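Local coordinates for M157 (Murid herpesvirus 1, PDB 2NYK), which is an MHC class I-like viral protein that serves as a ligand for Ly49 receptors of natural killer cells, at residues S40-R45 / K170-A175; R45-W50 / R199-F204; N85-S90 / Q95-R100. The protein carries 1 engineered substitution. All blocks are in the same frame, centred on the assembly; numbering follows the deposited sequence.

From the N terminus, strand 35-41 ends in the turn that leads into strand 46-51. The first segments of contacts 1 and 2 meet here and share R45. Contact 3 follows, joining helix 71-90 to strand 96-106 across four intervening residues, so this short closure falls within both longer ones. Contact 1 then closes 124 intervening residues, when the 170-175 segment, on helix 157-173, meets 40-45. Contact 2 closes 148, through the loop 199-204. Contacts 1 and 2 cross along the chain and touch in space, with centres about 7 Å apart; they join the seven-stranded sheet to a helix and to the second sheet. The centre of contact 3 is about 30 Å from that of contact 1 and about 25 Å from that of contact 2.

Contact 1 of 3, residues S40-R45 / K170-A175; sequences SVDNGR and KLKQLA
V41 and L171 make the close part of this contact, one methyl against another: V41 CG2 lies 3.7 Å from L171 CD1. Both residues are buried, and their side chains cross at about a right angle, so the meeting is confined to the ends of two branches. Torsions explain which branches are used. In L171, CG stands anti to the carbonyl carbon and chi2 of 175° sets CD1 anti to CA, at the far end of the side chain, where it meets V41. V41 offers CG2, the methyl placed between its backbone N and carbonyl carbon. W164 and V168 of the same helix also touch V41, while V47 and I62 touch L171, which makes this pair part of a larger apolar cluster.

The architecture is that of an MHC class I-like platform, in which a long helix, here 157-173, lies over an antiparallel sheet. The meeting point is where strand 35-41 gives out: G44 N donates to V41 O at 3.1 Å, closing a four-residue beta turn whose central residues, D42 and N43, both have left-handed backbone angles. The nearest CA pairs, V41 with L171 and D42 with K172, are 9.0 Å apart, a separation spanned by side chains alone, and no hydrogen bond crosses between the segments.

One residue further along, the packing is much looser. D42 and K172 are partly exposed, and D42 OD2 comes only to 4.4 Å from K172 CG, an aliphatic part of the lysine. Their opposite charges do not pair, since D42 OD2 and K172 NZ are 6.5 Å apart; any attraction would probably be modest. D42 OD1 instead accepts a hydrogen bond from T22 N. The K172 side chain is about 8 Å from a fucose of a glycan attached to the protein, too far for contact.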
loop_
_atom_site.group_PDB
_atom_site.type_symbol
_atom_site.label_atom_id
_atom_site.label_comp_id
_atom_site.label_asym_id
_atom_site.label_seq_id
_atom_site.Cartn_x
_atom_site.Cartn_y
_atom_site.Cartn_z
ATOM N N SER A 40 0.286 1.716 -4.841
ATOM C CA SER A 40 0.849 1.061 -3.675
ATOM C C SER A 40 2.097 0.355 -4.186
ATOM O O SER A 40 2.247 0.159 -5.404
ATOM C CB SER A 40 -0.134 0.012 -3.136
ATOM O OG SER A 40 -1.452 0.579 -3.072
ATOM N N VAL A 41 2.975 -0.051 -3.272
ATOM C CA VAL A 41 4.154 -0.778 -3.672
ATOM C C VAL A 41 4.279 -1.949 -2.738
ATOM O O VAL A 41 3.866 -1.861 -1.582
ATOM C CB VAL A 41 5.450 0.059 -3.609
ATOM C CG1 VAL A 41 5.367 1.281 -4.544
ATOM C CG2 VAL A 41 5.732 0.492 -2.169
ATOM N N ASP A 42 4.850 -3.024 -3.260
ATOM C CA ASP A 42 5.099 -4.251 -2.504
ATOM C C ASP A 42 3.878 -4.794 -1.792
ATOM O O ASP A 42 3.966 -5.291 -0.667
ATOM C CB ASP A 42 6.289 -4.070 -1.554
ATOM C CG ASP A 42 7.597 -4.205 -2.281
ATOM O OD1 ASP A 42 7.553 -4.742 -3.406
ATOM O OD2 ASP A 42 8.655 -3.803 -1.757
ATOM N N ASN A 43 2.740 -4.694 -2.476
ATOM C CA ASN A 43 1.444 -5.164 -1.958
ATOM C C ASN A 43 1.087 -4.576 -0.572
ATOM O O ASN A 43 0.450 -5.238 0.252
ATOM C CB ASN A 43 1.398 -6.701 -1.984
ATOM C CG ASN A 43 -0.017 -7.250 -1.945
ATOM O OD1 ASN A 43 -0.962 -6.670 -2.520
ATOM N ND2 ASN A 43 -0.177 -8.369 -1.264
ATOM N N GLY A 44 1.489 -3.322 -0.325
ATOM C CA GLY A 44 1.203 -2.668 0.956
ATOM C C GLY A 44 0.095 -1.657 0.807
ATOM O O GLY A 44 -0.643 -1.690 -0.167
ATOM N N ARG A 45 -0.011 -0.728 1.754
ATOM C CA ARG A 45 -1.040 0.313 1.679
ATOM C C ARG A 45 -0.657 1.313 0.598
ATOM O O ARG A 45 0.496 1.367 0.192
ATOM C CB ARG A 45 -1.143 1.069 3.020
ATOM C CG ARG A 45 -0.914 0.216 4.279
ATOM C CD ARG A 45 -2.007 -0.824 4.557
ATOM N NE ARG A 45 -3.343 -0.225 4.687
ATOM C CZ ARG A 45 -3.889 0.277 5.806
ATOM N NH1 ARG A 45 -3.244 0.294 6.981
ATOM N NH2 ARG A 45 -5.120 0.789 5.740
ATOM N N LYS A 170 13.479 2.291 1.281
ATOM C CA LYS A 170 13.218 3.007 2.548
ATOM C C LYS A 170 11.969 2.486 3.252
ATOM O O LYS A 170 11.980 2.256 4.464
ATOM C CB LYS A 170 13.051 4.499 2.311
ATOM C CG LYS A 170 14.305 5.207 1.883
ATOM C CD LYS A 170 14.088 6.714 1.941
ATOM C CE LYS A 170 15.392 7.479 1.727
ATOM N NZ LYS A 170 15.882 7.447 0.320
ATOM N N LEU A 171 10.899 2.275 2.485
ATOM C CA LEU A 171 9.650 1.737 3.042
ATOM C C LEU A 171 9.849 0.364 3.712
ATOM O O LEU A 171 9.225 0.062 4.719
ATOM C CB LEU A 171 8.578 1.686 1.952
ATOM C CG LEU A 171 7.965 3.046 1.567
ATOM C CD1 LEU A 171 7.012 2.900 0.393
ATOM C CD2 LEU A 171 7.251 3.688 2.752
ATOM N N LYS A 172 10.750 -0.454 3.169
ATOM C CA LYS A 172 11.047 -1.748 3.782
ATOM C C LYS A 172 11.744 -1.523 5.108
ATOM O O LYS A 172 11.353 -2.093 6.114
ATOM C CB LYS A 172 11.935 -2.641 2.897
ATOM C CG LYS A 172 11.550 -2.801 1.433
ATOM C CD LYS A 172 12.302 -3.998 0.779
ATOM C CE LYS A 172 13.835 -3.869 0.938
ATOM N NZ LYS A 172 14.661 -5.033 0.443
ATOM N N GLN A 173 12.775 -0.684 5.117
ATOM C CA GLN A 173 13.514 -0.424 6.360
ATOM C C GLN A 173 12.680 0.239 7.467
ATOM O O GLN A 173 12.906 0.010 8.642
ATOM C CB GLN A 173 14.763 0.380 6.057
ATOM C CG GLN A 173 15.694 -0.374 5.109
ATOM C CD GLN A 173 17.045 0.262 5.001
ATOM O OE1 GLN A 173 17.159 1.471 4.807
ATOM N NE2 GLN A 173 18.095 -0.558 5.104
ATOM N N LEU A 174 11.701 1.040 7.063
ATOM C CA LEU A 174 10.779 1.690 8.001
ATOM C C LEU A 174 9.782 0.701 8.595
ATOM O O LEU A 174 9.066 1.013 9.551
ATOM C CB LEU A 174 10.053 2.820 7.295
ATOM C CG LEU A 174 10.924 4.048 7.005
ATOM C CD1 LEU A 174 10.194 5.051 6.131
ATOM C CD2 LEU A 174 11.374 4.671 8.303
ATOM N N ALA A 175 9.737 -0.477 7.991
ATOM C CA ALA A 175 8.853 -1.560 8.407
ATOM C C ALA A 175 9.542 -2.478 9.421
ATOM O O ALA A 175 8.904 -3.360 10.003
ATOM C CB ALA A 175 8.420 -2.358 7.179
#

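Contact 2 of 3, residues R45-W50 / R199-F204; sequences RPVVVW and RSNVPF
The flat amide of N201 meets R45 with its edge and V47 with a face. At the edge, N201 ND2 donates to R45 O over 2.9 Å with an N-H...O angle of 164°; the acceptor lies close to the amide plane, and the hydrogen approaches a lone pair of R45 O in that carbonyl's own plane. ND2 also donates to V41 O, so two backbone carbonyls grip the same nitrogen and should fix the rotation of the amide. V47 CG1 sits over one face, 3.8 Å from N201 CG. Another flat group, the ring of F204, has V202 O at its edge and in its plane, a contact within the 199-204 loop.

The amide reaches R45 because N201 CG turns between the backbone N and carbonyl carbon (chi1 73°). A second bond runs the reverse way: R45 N donates to N201 O at 2.8 Å and 169°. R45 CG packs tightly beside the same oxygen, 3.1 Å from N201 O. The arginine chain then bends at chi2 and chi3, with CD passing 4.4 Å from P203 CG, and its NH1 makes a salt bridge with D220 and a hydrogen bond with Q227.

In the loop, S200 OG accepts from V202 N at 3.1 Å, an ST turn; in the strand, V47 and V48 form a classic beta bulge opposite I39. The reciprocal bonds of R45 and N201 thus tie the turn between two platform strands to a loop of the second, all-beta domain, consistent with the platform-to-alpha3 junction of MHC class I-like folds.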
loop_
_atom_site.group_PDB
_atom_site.type_symbol
_atom_site.label_atom_id
_atom_site.label_comp_id
_atom_site.label_asym_id
_atom_site.label_seq_id
_atom_site.Cartn_x
_atom_site.Cartn_y
_atom_site.Cartn_z
ATOM N N ARG A 45 -0.011 -0.728 1.754
ATOM C CA ARG A 45 -1.040 0.313 1.679
ATOM C C ARG A 45 -0.657 1.313 0.598
ATOM O O ARG A 45 0.496 1.367 0.192
ATOM C CB ARG A 45 -1.143 1.069 3.020
ATOM C CG ARG A 45 -0.914 0.216 4.279
ATOM C CD ARG A 45 -2.007 -0.824 4.557
ATOM N NE ARG A 45 -3.343 -0.225 4.687
ATOM C CZ ARG A 45 -3.889 0.277 5.806
ATOM N NH1 ARG A 45 -3.244 0.294 6.981
ATOM N NH2 ARG A 45 -5.120 0.789 5.740
ATOM N N PRO A 46 -1.628 2.086 0.098
ATOM C CA PRO A 46 -1.300 3.072 -0.906
ATOM C C PRO A 46 -0.355 4.155 -0.413
ATOM O O PRO A 46 -0.443 4.621 0.732
ATOM C CB PRO A 46 -2.656 3.680 -1.272
ATOM C CG PRO A 46 -3.652 2.546 -0.979
ATOM C CD PRO A 46 -3.087 1.990 0.323
ATOM N N VAL A 47 0.539 4.552 -1.295
ATOM C CA VAL A 47 1.491 5.634 -0.975
ATOM C C VAL A 47 1.213 6.901 -1.812
ATOM O O VAL A 47 1.819 7.966 -1.591
ATOM C CB VAL A 47 2.949 5.157 -1.135
ATOM C CG1 VAL A 47 3.283 4.116 -0.044
ATOM C CG2 VAL A 47 3.192 4.607 -2.516
ATOM N N VAL A 48 0.286 6.770 -2.761
ATOM C CA VAL A 48 -0.184 7.899 -3.591
ATOM C C VAL A 48 -1.677 7.726 -3.818
ATOM O O VAL A 48 -2.121 6.656 -4.277
ATOM C CB VAL A 48 0.522 7.947 -4.994
ATOM C CG1 VAL A 48 0.020 9.194 -5.797
ATOM C CG2 VAL A 48 2.031 8.007 -4.855
ATOM N N VAL A 49 -2.459 8.760 -3.486
ATOM C CA VAL A 49 -3.923 8.701 -3.577
ATOM C C VAL A 49 -4.483 9.946 -4.290
ATOM O O VAL A 49 -4.188 11.067 -3.877
ATOM C CB VAL A 49 -4.591 8.604 -2.173
ATOM C CG1 VAL A 49 -6.120 8.624 -2.295
ATOM C CG2 VAL A 49 -4.140 7.322 -1.428
ATOM N N TRP A 50 -5.272 9.729 -5.350
ATOM C CA TRP A 50 -6.023 10.805 -6.018
ATOM C C TRP A 50 -7.492 10.609 -5.712
ATOM O O TRP A 50 -8.114 9.682 -6.233
ATOM C CB TRP A 50 -5.872 10.736 -7.536
ATOM C CG TRP A 50 -4.642 11.303 -8.106
ATOM C CD1 TRP A 50 -4.453 12.591 -8.503
ATOM C CD2 TRP A 50 -3.431 10.596 -8.430
ATOM N NE1 TRP A 50 -3.198 12.742 -9.020
ATOM C CE2 TRP A 50 -2.545 11.534 -8.991
ATOM C CE3 TRP A 50 -3.001 9.265 -8.274
ATOM C CZ2 TRP A 50 -1.241 11.191 -9.400
ATOM C CZ3 TRP A 50 -1.721 8.921 -8.700
ATOM C CH2 TRP A 50 -0.851 9.882 -9.247
ATOM N N ARG A 199 5.888 4.177 9.954
ATOM C CA ARG A 199 6.026 5.101 8.867
ATOM C C ARG A 199 6.175 4.339 7.547
ATOM O O ARG A 199 6.534 4.908 6.547
ATOM C CB ARG A 199 7.219 6.040 9.101
ATOM C CG ARG A 199 7.071 6.896 10.372
ATOM C CD ARG A 199 7.946 8.138 10.334
ATOM N NE ARG A 199 9.345 7.832 10.021
ATOM C CZ ARG A 199 10.270 8.739 9.694
ATOM N NH1 ARG A 199 9.963 10.032 9.653
ATOM N NH2 ARG A 199 11.513 8.357 9.428
ATOM N N SER A 200 5.893 3.045 7.569
ATOM C CA SER A 200 5.916 2.246 6.366
ATOM C C SER A 200 4.495 1.918 5.924
ATOM O O SER A 200 3.541 2.059 6.696
ATOM C CB SER A 200 6.725 0.960 6.600
ATOM O OG SER A 200 6.730 0.169 5.414
ATOM N N ASN A 201 4.345 1.529 4.663
ATOM C CA ASN A 201 3.050 1.103 4.131
ATOM C C ASN A 201 2.912 -0.413 4.225
ATOM O O ASN A 201 1.936 -0.981 3.754
ATOM C CB ASN A 201 2.866 1.563 2.681
ATOM C CG ASN A 201 3.742 0.764 1.706
ATOM O OD1 ASN A 201 4.942 0.541 1.986
ATOM N ND2 ASN A 201 3.154 0.292 0.591
ATOM N N VAL A 202 3.909 -1.068 4.816
ATOM C CA VAL A 202 3.886 -2.515 4.970
ATOM C C VAL A 202 2.769 -2.892 5.955
ATOM O O VAL A 202 2.675 -2.304 7.042
ATOM C CB VAL A 202 5.274 -3.051 5.455
ATOM C CG1 VAL A 202 5.164 -4.494 5.853
ATOM C CG2 VAL A 202 6.332 -2.905 4.334
ATOM N N PRO A 203 1.876 -3.817 5.557
ATOM C CA PRO A 203 0.845 -4.230 6.487
ATOM C C PRO A 203 1.343 -4.937 7.747
ATOM O O PRO A 203 2.380 -5.612 7.748
ATOM C CB PRO A 203 -0.058 -5.137 5.626
ATOM C CG PRO A 203 0.164 -4.651 4.232
ATOM C CD PRO A 203 1.653 -4.414 4.224
ATOM N N PHE A 204 0.621 -4.747 8.845
ATOM C CA PHE A 204 0.977 -5.441 10.093
ATOM C C PHE A 204 -0.256 -5.543 10.969
ATOM O O PHE A 204 -1.244 -4.835 10.723
ATOM C CB PHE A 204 2.123 -4.700 10.821
ATOM C CG PHE A 204 1.743 -3.338 11.347
ATOM C CD1 PHE A 204 1.219 -3.193 12.630
ATOM C CD2 PHE A 204 1.897 -2.198 10.544
ATOM C CE1 PHE A 204 0.839 -1.922 13.101
ATOM C CE2 PHE A 204 1.526 -0.922 11.015
ATOM C CZ PHE A 204 1.020 -0.777 12.271
#

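Contact 3 of 3, residues N85-S90 / Q95-R100; sequences NLLTQS and QRICVR
I97 projects from the sheet toward L86 and L87 on the helix, and two of its branches each meet one leucine. This is helix-on-sheet packing in an MHC class I-like platform: the 85-90 part of helix 71-90 lies against the start of strand 96-106, which follows it after a short connection. The nearest CA atoms, those of L87 and I97, are 7.7 Å apart, so side chains fill the interval, and no hydrogen bond joins the two segments.

The conformation of I97 sets the direction of both branches. CG1 is anti to the backbone N (chi1 -176°), and CD1 continues in the extended direction, giving the isoleucine its longest reach. CD1 thereby comes to 3.9 Å from L86 CD1. CG2 occupies the position between the backbone N and the carbonyl carbon, and from there it faces the neighbouring leucine, 3.9 Å from L87 CG.

Both leucines place CG anti to their carbonyl carbon and swing CD1 into the extended position, but they meet the two branches of I97 differently. L86 touches with the end of its long branch, and its axis crosses that of I97 at about a right angle, giving a methyl-to-methyl contact at the partly exposed margin. L87 is buried and lies alongside I97, the two side chains sliding past each other in opposite directions, and its branch carbon CG and the methyl CD2 both meet I97 CG2.

Each residue has further apolar neighbours: L83 of the same helix touches I97, V29 of the adjacent strand touches L87, and L91 touches L86. Within the helix, Q89 N donates to N85 O at 2.7 Å. On the buried side of the contact, L87 CD2 lies 4.1 Å from I97 CG2.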
loop_
_atom_site.group_PDB
_atom_site.type_symbol
_atom_site.label_atom_id
_atom_site.label_comp_id
_atom_site.label_asym_id
_atom_site.label_seq_id
_atom_site.Cartn_x
_atom_site.Cartn_y
_atom_site.Cartn_z
ATOM N N ASN A 85 -15.856 5.302 -19.780
ATOM C CA ASN A 85 -16.427 4.868 -21.049
ATOM C C ASN A 85 -17.224 3.587 -20.924
ATOM O O ASN A 85 -18.318 3.492 -21.470
ATOM C CB ASN A 85 -15.341 4.688 -22.110
ATOM C CG ASN A 85 -15.020 5.976 -22.834
ATOM O OD1 ASN A 85 -14.826 7.033 -22.204
ATOM N ND2 ASN A 85 -14.955 5.898 -24.169
ATOM N N LEU A 86 -16.676 2.611 -20.203
ATOM C CA LEU A 86 -17.346 1.335 -19.993
ATOM C C LEU A 86 -18.685 1.491 -19.281
ATOM O O LEU A 86 -19.664 0.836 -19.643
ATOM C CB LEU A 86 -16.447 0.366 -19.221
ATOM C CG LEU A 86 -15.277 -0.249 -20.007
ATOM C CD1 LEU A 86 -14.251 -0.862 -19.031
ATOM C CD2 LEU A 86 -15.785 -1.275 -21.050
ATOM N N LEU A 87 -18.719 2.358 -18.269
ATOM C CA LEU A 87 -19.953 2.643 -17.545
ATOM C C LEU A 87 -20.977 3.292 -18.472
ATOM O O LEU A 87 -22.069 2.737 -18.676
ATOM C CB LEU A 87 -19.694 3.519 -16.315
ATOM C CG LEU A 87 -19.083 2.873 -15.065
ATOM C CD1 LEU A 87 -19.047 3.884 -13.949
ATOM C CD2 LEU A 87 -19.864 1.650 -14.617
ATOM N N THR A 88 -20.599 4.445 -19.046
ATOM C CA THR A 88 -21.448 5.202 -19.978
ATOM C C THR A 88 -21.897 4.367 -21.184
ATOM O O THR A 88 -23.081 4.373 -21.540
ATOM C CB THR A 88 -20.742 6.499 -20.459
ATOM O OG1 THR A 88 -20.286 7.245 -19.320
ATOM C CG2 THR A 88 -21.689 7.370 -21.279
ATOM N N GLN A 89 -20.957 3.641 -21.788
ATOM C CA GLN A 89 -21.242 2.845 -22.978
ATOM C C GLN A 89 -22.139 1.637 -22.706
ATOM O O GLN A 89 -23.241 1.568 -23.265
ATOM C CB GLN A 89 -19.948 2.415 -23.678
ATOM N N SER A 90 -21.686 0.698 -21.854
ATOM C CA SER A 90 -22.395 -0.599 -21.764
ATOM C C SER A 90 -22.189 -1.388 -20.471
ATOM O O SER A 90 -21.838 -2.578 -20.520
ATOM C CB SER A 90 -22.014 -1.495 -22.968
ATOM O OG SER A 90 -20.673 -1.980 -22.818
ATOM N N GLN A 95 -23.131 -0.149 -10.546
ATOM C CA GLN A 95 -23.022 1.226 -10.081
ATOM C C GLN A 95 -21.567 1.659 -9.964
ATOM O O GLN A 95 -21.282 2.845 -9.788
ATOM C CB GLN A 95 -23.728 1.391 -8.733
ATOM C CG GLN A 95 -25.248 1.350 -8.828
ATOM C CD GLN A 95 -25.801 2.414 -9.770
ATOM O OE1 GLN A 95 -25.647 3.619 -9.535
ATOM N NE2 GLN A 95 -26.438 1.968 -10.849
ATOM N N ARG A 96 -20.653 0.694 -10.064
ATOM C CA ARG A 96 -19.231 0.982 -9.960
ATOM C C ARG A 96 -18.351 -0.026 -10.693
ATOM O O ARG A 96 -18.742 -1.167 -10.942
ATOM C CB ARG A 96 -18.806 1.100 -8.490
ATOM C CG ARG A 96 -19.122 -0.122 -7.652
ATOM C CD ARG A 96 -19.484 0.266 -6.201
ATOM N NE ARG A 96 -18.531 1.213 -5.607
ATOM C CZ ARG A 96 -17.247 0.944 -5.361
ATOM N NH1 ARG A 96 -16.735 -0.243 -5.669
ATOM N NH2 ARG A 96 -16.470 1.872 -4.813
ATOM N N ILE A 97 -17.147 0.411 -11.034
ATOM C CA ILE A 97 -16.171 -0.476 -11.662
ATOM C C ILE A 97 -14.775 -0.151 -11.130
ATOM O O ILE A 97 -14.418 1.013 -10.947
ATOM C CB ILE A 97 -16.199 -0.372 -13.205
ATOM C CG1 ILE A 97 -15.237 -1.379 -13.839
ATOM C CG2 ILE A 97 -15.872 1.057 -13.657
ATOM C CD1 ILE A 97 -15.400 -1.526 -15.328
ATOM N N CYS A 98 -14.009 -1.195 -10.872
ATOM C CA CYS A 98 -12.653 -1.025 -10.408
ATOM C C CYS A 98 -11.705 -1.867 -11.254
ATOM O O CYS A 98 -12.048 -2.979 -11.671
ATOM C CB CYS A 98 -12.572 -1.395 -8.930
ATOM S SG CYS A 98 -10.936 -1.193 -8.224
ATOM N N VAL A 99 -10.518 -1.316 -11.518
ATOM C CA VAL A 99 -9.454 -2.061 -12.185
ATOM C C VAL A 99 -8.197 -1.998 -11.322
ATOM O O VAL A 99 -7.902 -0.954 -10.743
ATOM C CB VAL A 99 -9.191 -1.564 -13.633
ATOM C CG1 VAL A 99 -8.747 -0.063 -13.659
ATOM C CG2 VAL A 99 -8.163 -2.437 -14.342
ATOM N N ARG A 100 -7.474 -3.115 -11.236
ATOM C CA ARG A 100 -6.230 -3.179 -10.474
ATOM C C ARG A 100 -5.126 -3.909 -11.238
ATOM O O ARG A 100 -5.307 -5.057 -11.625
ATOM C CB ARG A 100 -6.473 -3.899 -9.139
ATOM C CG ARG A 100 -5.247 -3.970 -8.208
ATOM C CD ARG A 100 -5.606 -4.833 -6.960
ATOM N NE ARG A 100 -4.468 -5.028 -6.050
ATOM C CZ ARG A 100 -3.963 -4.083 -5.243
ATOM N NH1 ARG A 100 -4.475 -2.858 -5.223
ATOM N NH2 ARG A 100 -2.930 -4.355 -4.456
#